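Local coordinates for protein clan CA, family C40, NlpC/P60 superfamily cysteine peptidase (Trichomonas vaginalis, PDB 6BIO) that probably acts as a cysteine-type peptidase of the NlpC/P60 family, a peptidoglycan hydrolase that the parasite turns against bacteria, at residues G135-L138 / E139-Q143. Numbering follows the deposited sequence.
Sequences GYIL and EDALQ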
# COMPACT_ATOMS: atom_id res chain seq x y z
N GLY A 135 -0.83 -8.63 -21.51
CA GLY A 135 -0.18 -7.35 -21.63
C GLY A 135 -0.92 -6.28 -20.85
O GLY A 135 -1.72 -6.58 -19.96
N TYR A 136 -0.65 -5.02 -21.22
CA TYR A 136 -1.03 -3.88 -20.40
C TYR A 136 -2.19 -3.11 -21.01
O TYR A 136 -2.14 -2.73 -22.18
CB TYR A 136 0.18 -2.96 -20.20
CG TYR A 136 1.27 -3.64 -19.39
CD1 TYR A 136 2.22 -4.46 -19.97
CD2 TYR A 136 1.30 -3.51 -18.00
CE1 TYR A 136 3.18 -5.11 -19.24
CE2 TYR A 136 2.26 -4.14 -17.25
CZ TYR A 136 3.20 -4.93 -17.85
OH TYR A 136 4.13 -5.55 -17.07
N ILE A 137 -3.21 -2.84 -20.18
CA ILE A 137 -4.40 -2.10 -20.60
C ILE A 137 -4.59 -0.89 -19.70
O ILE A 137 -4.36 -0.95 -18.50
CB ILE A 137 -5.63 -3.04 -20.59
CG1 ILE A 137 -6.79 -2.40 -21.34
CG2 ILE A 137 -6.02 -3.50 -19.19
CD1 ILE A 137 -7.90 -3.36 -21.66
N LEU A 138 -4.96 0.23 -20.31
CA LEU A 138 -5.14 1.46 -19.55
C LEU A 138 -6.12 1.21 -18.40
O LEU A 138 -7.16 0.54 -18.55
CB LEU A 138 -5.65 2.57 -20.45
CG LEU A 138 -4.66 3.17 -21.46
CD1 LEU A 138 -5.39 4.05 -22.47
CD2 LEU A 138 -3.58 4.00 -20.74
N GLU A 139 -5.78 1.76 -17.24
CA GLU A 139 -6.50 1.31 -16.07
C GLU A 139 -7.98 1.73 -16.09
O GLU A 139 -8.84 0.99 -15.63
CB GLU A 139 -5.74 1.64 -14.77
CG GLU A 139 -5.71 3.01 -14.45
CD GLU A 139 -4.67 3.35 -13.33
OE1 GLU A 139 -3.93 2.49 -12.75
OE2 GLU A 139 -4.58 4.51 -13.08
N ASP A 140 -8.31 2.86 -16.72
CA ASP A 140 -9.72 3.23 -16.73
C ASP A 140 -10.56 2.44 -17.72
O ASP A 140 -11.79 2.59 -17.73
CB ASP A 140 -9.83 4.73 -16.96
CG ASP A 140 -9.35 5.52 -15.75
OD1 ASP A 140 -9.59 5.05 -14.59
OD2 ASP A 140 -8.69 6.57 -15.92
N ALA A 141 -9.95 1.57 -18.54
CA ALA A 141 -10.75 0.73 -19.41
C ALA A 141 -11.37 -0.44 -18.68
O ALA A 141 -12.21 -1.12 -19.28
CB ALA A 141 -9.92 0.22 -20.58
N LEU A 142 -10.98 -0.71 -17.42
CA LEU A 142 -11.51 -1.84 -16.66
C LEU A 142 -12.47 -1.38 -15.59
O LEU A 142 -12.30 -0.30 -15.01
CB LEU A 142 -10.39 -2.64 -15.99
CG LEU A 142 -9.38 -3.26 -16.96
CD1 LEU A 142 -8.49 -4.24 -16.21
CD2 LEU A 142 -10.05 -3.97 -18.16
N GLN A 143 -13.43 -2.25 -15.26
CA GLN A 143 -14.42 -1.95 -14.22
C GLN A 143 -13.78 -1.95 -12.84
O GLN A 143 -14.03 -1.03 -12.04
CB GLN A 143 -15.56 -2.99 -14.29
CG GLN A 143 -16.58 -2.91 -13.17
CD GLN A 143 -17.32 -1.62 -13.13
OE1 GLN A 143 -17.67 -1.04 -14.18
NE2 GLN A 143 -17.59 -1.14 -11.92
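Leu138 and Ala141 are joined by the one backbone hydrogen bond that links strand 135-138 to the turn following it. Ala141 N donates to Leu138 O at 3.0 Å, with a fairly straight N-H...O angle of 155°. A second, longer bond with the same i to i+3 separation, from Leu142 N to Glu139 O at 3.3 Å, carries the winding one residue further. Two successive bonds between residues three apart make this a single turn of 3-10 helix. Such a turn near the end of the domain is a familiar feature of SH3 folds, and here, within the bacterial SH3 domain, it directly follows strand 133-138, which pairs with 125-130 and, through Tyr136, bonds to Tyr96; Ala141 is in turn backbone-bonded to Val90.

The apolar contacts lie on the buried side. Ile137 sends CG2 against Leu142 CD1 at 3.9 Å, while its CD1 lies 4.2 Å from Leu142 CD2, the two branched side chains crossing at a slant. With Ile137 CG1 anti to the backbone N (chi1 -166°), that branch reaches Ala141 CB at 4.2 Å; a beta-branched residue suits this place, since its two arms serve different neighbours. Alanine suits its spot because its short methyl also sits 3.4 Å from Leu138 O, and Ala93 adjoins both it and Ile137. Leu142 continues inward onto Val115, Ile117 and Tyr126, where a bulky apolar residue fits.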